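Diacylglycerol kinase (PDB 3S40) probably transfers a phosphate from ATP to diacylglycerol to make phosphatidic acid. Local coordinates at residues H25-K30 with Q111-A116; D41-H46 with Q58-K63; E78-L83 with H137-W142; P215-K218 with L224-F227. All blocks are in the same frame, centred on the assembly; numbering follows the deposited sequence.

Interaction 1 (H25-K30 with Q111-A116)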
loop_
_atom_site.group_PDB
_atom_site.type_symbol
_atom_site.label_atom_id
_atom_site.label_comp_id
_atom_site.label_asym_id
_atom_site.label_seq_id
_atom_site.Cartn_x
_atom_site.Cartn_y
_atom_site.Cartn_z
ATOM N N HIS A 25 -8.917 -25.047 3.048
ATOM C CA HIS A 25 -9.697 -25.761 2.053
ATOM C C HIS A 25 -10.877 -24.900 1.636
ATOM O O HIS A 25 -11.188 -24.762 0.447
ATOM C CB HIS A 25 -10.176 -27.108 2.611
ATOM C CG HIS A 25 -10.622 -28.082 1.560
ATOM N ND1 HIS A 25 -10.003 -29.298 1.362
ATOM C CD2 HIS A 25 -11.630 -28.020 0.655
ATOM C CE1 HIS A 25 -10.608 -29.942 0.376
ATOM N NE2 HIS A 25 -11.595 -29.189 -0.070
ATOM N N THR A 26 -11.525 -24.296 2.621
ATOM C CA THR A 26 -12.680 -23.473 2.339
ATOM C C THR A 26 -12.286 -22.247 1.521
ATOM O O THR A 26 -12.965 -21.889 0.557
ATOM C CB THR A 26 -13.394 -23.043 3.629
ATOM O OG1 THR A 26 -14.033 -24.184 4.213
ATOM C CG2 THR A 26 -14.448 -22.014 3.319
ATOM N N ASN A 27 -11.188 -21.609 1.905
ATOM C CA ASN A 27 -10.685 -20.468 1.148
ATOM C C ASN A 27 -10.339 -20.822 -0.297
ATOM O O ASN A 27 -10.632 -20.078 -1.230
ATOM C CB ASN A 27 -9.477 -19.864 1.858
ATOM C CG ASN A 27 -9.847 -19.276 3.203
ATOM O OD1 ASN A 27 -11.006 -18.917 3.431
ATOM N ND2 ASN A 27 -8.879 -19.183 4.101
ATOM N N LEU A 28 -9.710 -21.975 -0.480
ATOM C CA LEU A 28 -9.279 -22.366 -1.802
ATOM C C LEU A 28 -10.469 -22.752 -2.690
ATOM O O LEU A 28 -10.419 -22.608 -3.916
ATOM C CB LEU A 28 -8.258 -23.488 -1.684
ATOM C CG LEU A 28 -6.799 -23.162 -1.996
ATOM C CD1 LEU A 28 -6.471 -21.715 -1.738
ATOM C CD2 LEU A 28 -5.849 -24.095 -1.232
ATOM N N THR A 29 -11.549 -23.211 -2.069
ATOM C CA THR A 29 -12.779 -23.501 -2.804
ATOM C C THR A 29 -13.361 -22.196 -3.335
ATOM O O THR A 29 -14.000 -22.150 -4.381
ATOM C CB THR A 29 -13.819 -24.145 -1.878
ATOM O OG1 THR A 29 -13.338 -25.427 -1.462
ATOM C CG2 THR A 29 -15.160 -24.303 -2.595
ATOM N N LYS A 30 -13.139 -21.124 -2.597
ATOM C CA LYS A 30 -13.673 -19.837 -3.008
ATOM C C LYS A 30 -12.838 -19.181 -4.108
ATOM O O LYS A 30 -13.380 -18.576 -5.031
ATOM C CB LYS A 30 -13.796 -18.931 -1.799
ATOM C CG LYS A 30 -14.867 -19.381 -0.834
ATOM C CD LYS A 30 -14.850 -18.537 0.432
ATOM C CE LYS A 30 -15.899 -19.012 1.427
ATOM N NZ LYS A 30 -15.948 -18.132 2.640
ATOM N N GLN A 111 -14.034 -7.397 -0.493
ATOM C CA GLN A 111 -13.402 -8.052 0.649
ATOM C C GLN A 111 -13.887 -9.505 0.827
ATOM O O GLN A 111 -13.304 -10.281 1.581
ATOM C CB GLN A 111 -13.586 -7.215 1.927
ATOM C CG GLN A 111 -12.836 -5.874 1.900
ATOM C CD GLN A 111 -11.317 -6.048 1.773
ATOM O OE1 GLN A 111 -10.666 -6.534 2.698
ATOM N NE2 GLN A 111 -10.753 -5.653 0.618
ATOM N N ASN A 112 -14.943 -9.864 0.115
ATOM C CA ASN A 112 -15.354 -11.260 -0.007
ATOM C C ASN A 112 -14.393 -11.935 -0.983
ATOM O O ASN A 112 -14.324 -11.553 -2.163
ATOM C CB ASN A 112 -16.800 -11.323 -0.528
ATOM C CG ASN A 112 -17.238 -12.731 -0.902
ATOM O OD1 ASN A 112 -16.688 -13.354 -1.807
ATOM N ND2 ASN A 112 -18.263 -13.223 -0.223
ATOM N N ILE A 113 -13.634 -12.921 -0.507
ATOM C CA ILE A 113 -12.537 -13.440 -1.323
ATOM C C ILE A 113 -13.022 -14.112 -2.597
ATOM O O ILE A 113 -12.342 -14.048 -3.617
ATOM C CB ILE A 113 -11.592 -14.354 -0.541
ATOM C CG1 ILE A 113 -12.318 -15.612 -0.065
ATOM C CG2 ILE A 113 -10.983 -13.591 0.636
ATOM C CD1 ILE A 113 -11.408 -16.563 0.685
ATOM N N ALA A 114 -14.208 -14.721 -2.561
ATOM C CA ALA A 114 -14.770 -15.312 -3.773
ATOM C C ALA A 114 -14.963 -14.234 -4.837
ATOM O O ALA A 114 -14.633 -14.436 -6.006
ATOM C CB ALA A 114 -16.109 -16.027 -3.476
ATOM N N GLU A 115 -15.527 -13.098 -4.425
ATOM C CA GLU A 115 -15.752 -11.958 -5.327
ATOM C C GLU A 115 -14.449 -11.333 -5.828
ATOM O O GLU A 115 -14.351 -10.922 -6.986
ATOM C CB GLU A 115 -16.606 -10.885 -4.644
ATOM C CG GLU A 115 -18.026 -11.343 -4.337
ATOM C CD GLU A 115 -18.728 -11.887 -5.571
ATOM O OE1 GLU A 115 -18.603 -11.265 -6.648
ATOM O OE2 GLU A 115 -19.392 -12.943 -5.468
ATOM N N ALA A 116 -13.464 -11.253 -4.939
ATOM C CA ALA A 116 -12.135 -10.778 -5.292
ATOM C C ALA A 116 -11.481 -11.643 -6.383
ATOM O O ALA A 116 -10.814 -11.114 -7.267
ATOM C CB ALA A 116 -11.246 -10.729 -4.041
#

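Interaction 2 (D41-H46 with Q58-K63)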
loop_
_atom_site.group_PDB
_atom_site.type_symbol
_atom_site.label_atom_id
_atom_site.label_comp_id
_atom_site.label_asym_id
_atom_site.label_seq_id
_atom_site.Cartn_x
_atom_site.Cartn_y
_atom_site.Cartn_z
ATOM N N ASP A 41 -3.215 -21.539 -17.913
ATOM C CA ASP A 41 -1.912 -21.917 -17.354
ATOM C C ASP A 41 -1.711 -21.204 -16.035
ATOM O O ASP A 41 -1.330 -20.029 -15.989
ATOM C CB ASP A 41 -0.776 -21.567 -18.317
ATOM C CG ASP A 41 0.606 -21.997 -17.807
ATOM O OD1 ASP A 41 0.824 -22.130 -16.581
ATOM O OD2 ASP A 41 1.508 -22.178 -18.648
ATOM N N LEU A 42 -1.946 -21.935 -14.959
ATOM C CA LEU A 42 -2.019 -21.349 -13.641
ATOM C C LEU A 42 -1.144 -22.131 -12.671
ATOM O O LEU A 42 -1.270 -23.337 -12.533
ATOM C CB LEU A 42 -3.470 -21.354 -13.167
ATOM C CG LEU A 42 -3.745 -20.957 -11.712
ATOM C CD1 LEU A 42 -3.286 -19.525 -11.478
ATOM C CD2 LEU A 42 -5.246 -21.114 -11.364
ATOM N N HIS A 43 -0.257 -21.435 -11.990
ATOM C CA HIS A 43 0.678 -22.096 -11.114
ATOM C C HIS A 43 0.397 -21.616 -9.698
ATOM O O HIS A 43 0.306 -20.405 -9.432
ATOM C CB HIS A 43 2.119 -21.775 -11.554
ATOM C CG HIS A 43 3.150 -22.668 -10.937
ATOM N ND1 HIS A 43 4.441 -22.746 -11.402
ATOM C CD2 HIS A 43 3.067 -23.542 -9.905
ATOM C CE1 HIS A 43 5.114 -23.623 -10.678
ATOM N NE2 HIS A 43 4.303 -24.117 -9.761
ATOM N N ILE A 44 0.218 -22.562 -8.791
ATOM C CA ILE A 44 -0.158 -22.233 -7.425
ATOM C C ILE A 44 0.908 -22.679 -6.453
ATOM O O ILE A 44 1.272 -23.854 -6.435
ATOM C CB ILE A 44 -1.465 -22.901 -7.042
ATOM C CG1 ILE A 44 -2.556 -22.554 -8.041
ATOM C CG2 ILE A 44 -1.883 -22.504 -5.631
ATOM C CD1 ILE A 44 -3.907 -23.202 -7.695
ATOM N N LEU A 45 1.397 -21.746 -5.637
ATOM C CA LEU A 45 2.445 -22.045 -4.665
ATOM C C LEU A 45 2.041 -21.589 -3.285
ATOM O O LEU A 45 1.617 -20.447 -3.103
ATOM C CB LEU A 45 3.756 -21.340 -5.040
ATOM C CG LEU A 45 4.426 -21.664 -6.377
ATOM C CD1 LEU A 45 5.653 -20.752 -6.557
ATOM C CD2 LEU A 45 4.829 -23.155 -6.471
ATOM N N HIS A 46 2.186 -22.464 -2.297
ATOM C CA HIS A 46 1.951 -22.047 -0.923
ATOM C C HIS A 46 3.236 -21.471 -0.358
ATOM O O HIS A 46 4.307 -21.958 -0.682
ATOM C CB HIS A 46 1.510 -23.227 -0.073
ATOM C CG HIS A 46 0.269 -23.901 -0.566
ATOM N ND1 HIS A 46 -0.387 -24.872 0.162
ATOM C CD2 HIS A 46 -0.437 -23.744 -1.711
ATOM C CE1 HIS A 46 -1.441 -25.287 -0.517
ATOM N NE2 HIS A 46 -1.497 -24.615 -1.654
ATOM N N GLN A 58 10.256 -12.935 -7.104
ATOM C CA GLN A 58 11.519 -12.711 -7.792
ATOM C C GLN A 58 11.863 -13.847 -8.751
ATOM O O GLN A 58 12.401 -13.609 -9.817
ATOM C CB GLN A 58 12.644 -12.447 -6.785
ATOM C CG GLN A 58 12.486 -11.046 -6.180
ATOM C CD GLN A 58 13.474 -10.720 -5.084
ATOM O OE1 GLN A 58 14.126 -11.600 -4.526
ATOM N NE2 GLN A 58 13.572 -9.443 -4.753
ATOM N N GLU A 59 11.489 -15.074 -8.401
ATOM C CA GLU A 59 11.772 -16.181 -9.296
ATOM C C GLU A 59 10.846 -16.190 -10.508
ATOM O O GLU A 59 11.276 -16.507 -11.607
ATOM C CB GLU A 59 11.671 -17.508 -8.560
ATOM C CG GLU A 59 11.704 -18.692 -9.482
ATOM C CD GLU A 59 11.647 -20.002 -8.716
ATOM O OE1 GLU A 59 11.627 -19.953 -7.461
ATOM O OE2 GLU A 59 11.624 -21.072 -9.366
ATOM N N PHE A 60 9.572 -15.865 -10.313
ATOM C CA PHE A 60 8.618 -15.974 -11.421
ATOM C C PHE A 60 8.368 -14.683 -12.186
ATOM O O PHE A 60 7.678 -14.687 -13.205
ATOM C CB PHE A 60 7.292 -16.559 -10.941
ATOM C CG PHE A 60 7.367 -18.027 -10.668
ATOM C CD1 PHE A 60 7.001 -18.938 -11.632
ATOM C CD2 PHE A 60 7.830 -18.492 -9.444
ATOM C CE1 PHE A 60 7.070 -20.289 -11.376
ATOM C CE2 PHE A 60 7.908 -19.839 -9.181
ATOM C CZ PHE A 60 7.529 -20.745 -10.150
ATOM N N ALA A 61 8.938 -13.589 -11.693
ATOM C CA ALA A 61 8.744 -12.272 -12.312
ATOM C C ALA A 61 8.963 -12.239 -13.832
ATOM O O ALA A 61 8.191 -11.629 -14.542
ATOM C CB ALA A 61 9.589 -11.216 -11.606
ATOM N N SER A 62 9.992 -12.911 -14.340
ATOM C CA SER A 62 10.235 -12.911 -15.776
ATOM C C SER A 62 9.528 -14.061 -16.488
ATOM O O SER A 62 9.643 -14.212 -17.701
ATOM C CB SER A 62 11.737 -12.979 -16.080
ATOM O OG SER A 62 12.249 -14.272 -15.796
ATOM N N LYS A 63 8.797 -14.873 -15.746
ATOM C CA LYS A 63 8.197 -16.056 -16.350
ATOM C C LYS A 63 6.684 -16.000 -16.475
ATOM O O LYS A 63 6.113 -16.759 -17.254
ATOM C CB LYS A 63 8.612 -17.322 -15.585
ATOM C CG LYS A 63 10.110 -17.435 -15.375
ATOM C CD LYS A 63 10.523 -18.825 -14.884
ATOM C CE LYS A 63 10.081 -19.094 -13.449
ATOM N NZ LYS A 63 10.680 -20.354 -12.904
#

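Interaction 3 (E78-L83 with H137-W142)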
loop_
_atom_site.group_PDB
_atom_site.type_symbol
_atom_site.label_atom_id
_atom_site.label_comp_id
_atom_site.label_asym_id
_atom_site.label_seq_id
_atom_site.Cartn_x
_atom_site.Cartn_y
_atom_site.Cartn_z
ATOM N N GLU A 78 5.442 -8.175 1.036
ATOM C CA GLU A 78 6.534 -9.015 0.561
ATOM C C GLU A 78 6.591 -8.971 -0.947
ATOM O O GLU A 78 7.670 -8.942 -1.531
ATOM C CB GLU A 78 6.371 -10.468 1.019
ATOM C CG GLU A 78 6.864 -10.728 2.426
ATOM C CD GLU A 78 7.102 -12.215 2.670
ATOM O OE1 GLU A 78 7.449 -12.932 1.703
ATOM O OE2 GLU A 78 6.936 -12.660 3.823
ATOM N N CYS A 79 5.419 -8.988 -1.577
ATOM C CA CYS A 79 5.348 -8.932 -3.027
ATOM C C CYS A 79 5.844 -7.592 -3.571
ATOM O O CYS A 79 6.625 -7.559 -4.521
ATOM C CB CYS A 79 3.919 -9.227 -3.513
ATOM S SG CYS A 79 3.408 -10.949 -3.180
ATOM N N THR A 80 5.388 -6.497 -2.965
ATOM C CA THR A 80 5.797 -5.142 -3.384
ATOM C C THR A 80 7.297 -5.037 -3.396
ATOM O O THR A 80 7.901 -4.633 -4.374
ATOM C CB THR A 80 5.365 -4.084 -2.367
ATOM O OG1 THR A 80 3.960 -4.164 -2.153
ATOM C CG2 THR A 80 5.749 -2.676 -2.856
ATOM N N ASN A 81 7.884 -5.393 -2.263
ATOM C CA ASN A 81 9.328 -5.406 -2.120
ATOM C C ASN A 81 10.029 -6.390 -3.019
ATOM O O ASN A 81 11.146 -6.149 -3.449
ATOM C CB ASN A 81 9.701 -5.662 -0.672
ATOM C CG ASN A 81 9.768 -4.391 0.110
ATOM O OD1 ASN A 81 10.856 -3.898 0.410
ATOM N ND2 ASN A 81 8.603 -3.809 0.398
ATOM N N GLY A 82 9.375 -7.511 -3.293
ATOM C CA GLY A 82 9.922 -8.481 -4.216
ATOM C C GLY A 82 9.986 -7.930 -5.624
ATOM O O GLY A 82 11.000 -8.038 -6.297
ATOM N N LEU A 83 8.903 -7.320 -6.072
ATOM C CA LEU A 83 8.803 -6.904 -7.470
ATOM C C LEU A 83 9.420 -5.547 -7.753
ATOM O O LEU A 83 10.032 -5.342 -8.807
ATOM C CB LEU A 83 7.343 -6.872 -7.899
ATOM C CG LEU A 83 6.731 -8.115 -8.550
ATOM C CD1 LEU A 83 7.715 -9.261 -8.603
ATOM C CD2 LEU A 83 5.436 -8.517 -7.858
ATOM N N HIS A 137 11.237 0.777 -1.012
ATOM C CA HIS A 137 9.931 0.954 -1.663
ATOM C C HIS A 137 8.766 0.789 -0.703
ATOM O O HIS A 137 8.751 -0.152 0.089
ATOM C CB HIS A 137 9.727 -0.050 -2.810
ATOM C CG HIS A 137 10.704 0.099 -3.928
ATOM N ND1 HIS A 137 11.828 -0.692 -4.044
ATOM C CD2 HIS A 137 10.727 0.945 -4.985
ATOM C CE1 HIS A 137 12.499 -0.338 -5.126
ATOM N NE2 HIS A 137 11.850 0.650 -5.718
ATOM N N PHE A 138 7.779 1.681 -0.796
ATOM C CA PHE A 138 6.500 1.461 -0.112
ATOM C C PHE A 138 5.283 1.799 -0.968
ATOM O O PHE A 138 5.332 2.661 -1.845
ATOM C CB PHE A 138 6.417 2.184 1.243
ATOM C CG PHE A 138 6.404 3.682 1.146
ATOM C CD1 PHE A 138 5.202 4.384 1.140
ATOM C CD2 PHE A 138 7.594 4.393 1.090
ATOM C CE1 PHE A 138 5.193 5.777 1.073
ATOM C CE2 PHE A 138 7.594 5.777 1.023
ATOM C CZ PHE A 138 6.390 6.474 1.009
ATOM N N LEU A 139 4.190 1.110 -0.681
ATOM C CA LEU A 139 2.963 1.230 -1.451
ATOM C C LEU A 139 1.933 2.083 -0.714
ATOM O O LEU A 139 1.098 2.755 -1.330
ATOM C CB LEU A 139 2.395 -0.166 -1.678
ATOM C CG LEU A 139 1.778 -0.471 -3.033
ATOM C CD1 LEU A 139 2.626 0.130 -4.131
ATOM C CD2 LEU A 139 1.642 -1.982 -3.198
ATOM N N ASN A 140 1.996 2.052 0.614
ATOM C CA ASN A 140 0.950 2.654 1.421
ATOM C C ASN A 140 1.338 3.943 2.116
ATOM O O ASN A 140 0.737 4.993 1.872
ATOM C CB ASN A 140 0.423 1.654 2.443
ATOM C CG ASN A 140 -1.035 1.386 2.263
ATOM O OD1 ASN A 140 -1.437 0.286 1.879
ATOM N ND2 ASN A 140 -1.849 2.402 2.515
ATOM N N PHE A 141 2.338 3.881 2.983
ATOM C CA PHE A 141 2.634 5.051 3.776
ATOM C C PHE A 141 4.019 5.019 4.383
ATOM O O PHE A 141 4.619 3.967 4.545
ATOM C CB PHE A 141 1.577 5.220 4.882
ATOM C CG PHE A 141 1.829 4.362 6.094
ATOM C CD1 PHE A 141 2.537 4.863 7.177
ATOM C CD2 PHE A 141 1.388 3.049 6.137
ATOM C CE1 PHE A 141 2.785 4.075 8.285
ATOM C CE2 PHE A 141 1.641 2.246 7.246
ATOM C CZ PHE A 141 2.339 2.762 8.321
ATOM N N TRP A 142 4.502 6.206 4.714
ATOM C CA TRP A 142 5.739 6.419 5.443
ATOM C C TRP A 142 5.333 7.329 6.613
ATOM O O TRP A 142 4.646 8.333 6.407
ATOM C CB TRP A 142 6.719 7.124 4.507
ATOM C CG TRP A 142 8.039 7.595 5.076
ATOM C CD1 TRP A 142 9.275 7.069 4.815
ATOM C CD2 TRP A 142 8.264 8.733 5.933
ATOM N NE1 TRP A 142 10.250 7.791 5.473
ATOM C CE2 TRP A 142 9.657 8.814 6.166
ATOM C CE3 TRP A 142 7.425 9.674 6.535
ATOM C CZ2 TRP A 142 10.224 9.795 6.983
ATOM C CZ3 TRP A 142 7.990 10.653 7.337
ATOM C CH2 TRP A 142 9.377 10.704 7.556
#

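Interaction 4 (P215-K218 with L224-F227)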
loop_
_atom_site.group_PDB
_atom_site.type_symbol
_atom_site.label_atom_id
_atom_site.label_comp_id
_atom_site.label_asym_id
_atom_site.label_seq_id
_atom_site.Cartn_x
_atom_site.Cartn_y
_atom_site.Cartn_z
ATOM N N PRO A 215 -6.593 13.740 3.322
ATOM C CA PRO A 215 -7.591 14.089 2.304
ATOM C C PRO A 215 -7.050 13.993 0.881
ATOM O O PRO A 215 -5.923 14.388 0.596
ATOM C CB PRO A 215 -7.960 15.547 2.646
ATOM C CG PRO A 215 -7.538 15.724 4.066
ATOM C CD PRO A 215 -6.293 14.882 4.198
ATOM N N ASN A 216 -7.880 13.458 -0.004
ATOM C CA ASN A 216 -7.530 13.244 -1.402
ATOM C C ASN A 216 -6.183 12.579 -1.709
ATOM O O ASN A 216 -5.611 12.827 -2.758
ATOM C CB ASN A 216 -7.654 14.540 -2.218
ATOM C CG ASN A 216 -7.843 14.265 -3.713
ATOM O OD1 ASN A 216 -8.579 13.347 -4.095
ATOM N ND2 ASN A 216 -7.163 15.042 -4.561
ATOM N N VAL A 217 -5.667 11.733 -0.830
ATOM C CA VAL A 217 -4.496 10.953 -1.225
ATOM C C VAL A 217 -4.955 9.958 -2.312
ATOM O O VAL A 217 -6.062 9.448 -2.243
ATOM C CB VAL A 217 -3.870 10.221 -0.021
ATOM C CG1 VAL A 217 -4.944 9.453 0.744
ATOM C CG2 VAL A 217 -2.731 9.310 -0.468
ATOM N N LYS A 218 -4.128 9.730 -3.331
ATOM C CA LYS A 218 -4.462 8.826 -4.436
ATOM C C LYS A 218 -3.236 8.000 -4.776
ATOM O O LYS A 218 -2.117 8.532 -4.764
ATOM C CB LYS A 218 -4.840 9.602 -5.696
ATOM C CG LYS A 218 -6.074 10.471 -5.594
ATOM C CD LYS A 218 -7.347 9.645 -5.644
ATOM C CE LYS A 218 -8.556 10.576 -5.600
ATOM N NZ LYS A 218 -9.867 9.862 -5.535
ATOM N N LEU A 224 2.972 12.434 -3.982
ATOM C CA LEU A 224 2.850 11.929 -2.629
ATOM C C LEU A 224 2.213 13.009 -1.775
ATOM O O LEU A 224 2.376 14.208 -2.059
ATOM C CB LEU A 224 4.237 11.628 -2.083
ATOM C CG LEU A 224 4.852 10.421 -2.777
ATOM C CD1 LEU A 224 6.225 10.105 -2.223
ATOM C CD2 LEU A 224 3.913 9.233 -2.593
ATOM N N ASP A 225 1.502 12.584 -0.729
ATOM C CA ASP A 225 0.837 13.501 0.192
ATOM C C ASP A 225 1.588 13.614 1.512
ATOM O O ASP A 225 1.701 12.647 2.274
ATOM C CB ASP A 225 -0.608 13.066 0.451
ATOM C CG ASP A 225 -1.518 13.379 -0.717
ATOM O OD1 ASP A 225 -2.419 14.241 -0.575
ATOM O OD2 ASP A 225 -1.313 12.778 -1.791
ATOM N N ILE A 226 2.111 14.804 1.765
ATOM C CA ILE A 226 2.726 15.106 3.043
ATOM C C ILE A 226 1.630 15.549 3.990
ATOM O O ILE A 226 0.798 16.389 3.647
ATOM C CB ILE A 226 3.739 16.250 2.921
ATOM C CG1 ILE A 226 4.826 15.899 1.901
ATOM C CG2 ILE A 226 4.323 16.585 4.284
ATOM C CD1 ILE A 226 5.837 17.012 1.677
ATOM N N PHE A 227 1.635 14.989 5.188
ATOM C CA PHE A 227 0.612 15.306 6.168
ATOM C C PHE A 227 1.281 15.435 7.532
ATOM O O PHE A 227 1.894 14.482 8.046
ATOM C CB PHE A 227 -0.457 14.204 6.180
ATOM C CG PHE A 227 -1.664 14.520 7.030
ATOM C CD1 PHE A 227 -2.710 15.262 6.519
ATOM C CD2 PHE A 227 -1.740 14.074 8.340
ATOM C CE1 PHE A 227 -3.824 15.551 7.294
ATOM C CE2 PHE A 227 -2.852 14.355 9.124
ATOM C CZ PHE A 227 -3.894 15.091 8.599
#

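Interaction 1 (H25-K30 with Q111-A116)
The flat group at this contact is the carboxamide of Asn27, and Ile113 approaches it nearer the oxygen than the nitrogen, with CD1 3.6 Å from OD1. The setting is the alpha/beta fold of the diacylglycerol kinase catalytic domain, where helices 24-38 and 113-120 lie over the parallel sheet. Asn27 and Ile113 both rest on Phe70 of strand 66-71, and Ile113 also reaches Ile95 of the next strand. Asn27 is buried, and its ND2 makes a weak hydrogen bond to Gly22 O; its oxygen end meets only the methyl across this contact.

Ile113 reaches both Asn27 and Lys30 of helix 24-38. With chi1 at 64°, its CG1 sits between the backbone N and the carbonyl carbon, a placement that carries CD1 out toward Asn27 and sets CG1 against Lys30, 3.9 Å from CD. Lys30 crosses the isoleucine at about a right angle; its methylenes do the touching while the extended chain carries the amine away. Beside it the helices come close, Lys30 CB lying 4.1 Å from Ala114 CB and Lys30 O 3.8 Å from Ala114 CA. No hydrogen bond joins the two segments. The start of the second helix is fixed internally instead: Asn112 is its N-cap, and Glu115 N donates to Asn112 OD1 at 2.9 Å, with an N-H...O angle of 161°.

Interaction 2 (D41-H46 with Q58-K63)
Phe60, whose ring meets His43 and Leu45 across the contact, has its own carbonyl held by a short backbone bond, Lys63 N to Phe60 O at 2.8 Å. This turn brings the lysine side chain back beside the ring: Lys63 NZ stands 3.9 Å above the plane of Phe60, displaced toward the rim, and forms a long salt bridge with Glu59 OE2.

The far end of the phenyl ring does the work across the gap. Phe60 CE1 is 3.6 Å from His43 ND1, and the two ring planes are almost perpendicular, at 89°, although the approach is oblique. The imidazole gets there because its CG is anti to the backbone N (chi1 -166°), and it meets Phe60 with both ND1 and CE1. Leu45 and Phe60 reach toward each other from opposite directions, with Leu45 CD1 3.6 Å from Phe60 CE2. His43 and Leu45, two positions apart in the strand, thus share one aromatic ring, and Leu45 and Phe60 also both pack on Leu12 of strand 11-15. The arrangement is that of a beta-alpha-beta crossover in a parallel sheet: the chain leaves strand 42-46 through helix 52-60, passes over strand 11-15 and enters strand 66-71.

Interaction 3 (E78-L83 with H137-W142)
Van der Waals packing joins Thr80 and Leu139. The CD2 methyl of Leu139 lies 3.4 Å from the hydroxyl oxygen, Thr80 OG1, and more loosely meets Thr80 CG2 at 4.2 Å, so one leucine branch touches both branches of the threonine. Thr80 holds its hydroxyl beside the backbone N (chi1 -56°), where OG1 is hydrogen-bonded to Val76 O one helical turn back; the leucine methyl therefore packs on an oxygen already satisfied within the helix.

Polar atoms also approach each other, but without a bond across the two segments. Asn81 ND2 stands 3.7 Å from His137 O, and the stronger tie of this carboxamide is from OD1 to Gln136 NE2. The asparagine is thus linked to the residue just before His137, on the strand that faces its helix.

Side chains from outside hold the backbone of the turn: Leu139 N is bound by Asp275 OD1 and Leu139 O by Asn203 ND2, which holds the backbone at Leu139. The arrangement belongs to the junction of the two halves of this lipid kinase fold, with helix 73-83, which starts in the family's GGDGT sequence, set against the antiparallel beta structure.

Interaction 4 (P215-K218 with L224-F227)
Asp225 directs its carboxylate at the backbone of the loop 215-218. OD2 lies 3.7 Å from Val217 CA and 4.0 Å from Val217 CG2, while OD1 stands 3.7 Å from Pro215 O. Both oxygens lie against Val217 CA, OD1 also near that proline carbonyl, and no hydrogen bond runs between the two segments. The polar partners come from strand 254-259: His256 NE2 binds OD1, and Lys258 NZ forms a salt bridge with OD2. The same lysine also hydrogen-bonds Asn216 O, which makes it the bridge between the loop and the aspartate that the two segments lack by themselves. Val217 comes to the carboxylate obliquely, offering CB and CG2, while its CG1 branch takes the remaining position between the backbone N and the carbonyl carbon (chi1 50°).

Phe227, two residues after Asp225, faces the loop again, as the alternation of a strand requires. Its ring, swung away from its own amide nitrogen (chi1 -172°), reaches along to Pro215, with Phe227 CE1 4.0 Å from Pro215 CD; the two side chains meet at about a right angle. Tyr240 of helix 234-240 touches both residues. Through this buried contact the loop is seated on an inner strand of the YegS-like C-terminal beta sandwich.

Overall arrangement
The four contacts show how chemistry follows position. Interactions 1 and 2 both lie in the alpha/beta part, one covering the parallel sheet with two helices and the other joining its edge strand 42-46 to a helix; their ranges come within about 4 Å (nearest atoms) without touching. Interaction 2 is the surface contact and is aromatic and aliphatic, whereas interaction 1 mixes a buried amide with methylenes. Interaction 3, partly buried, touches interaction 2 through Gln58 and Gly82 and sets helix 73-83 against the beta half. Interaction 4 is the buried one, about 17 Å from interaction 3 between centres, and it alone places a carboxylate between the segments, with outside partners.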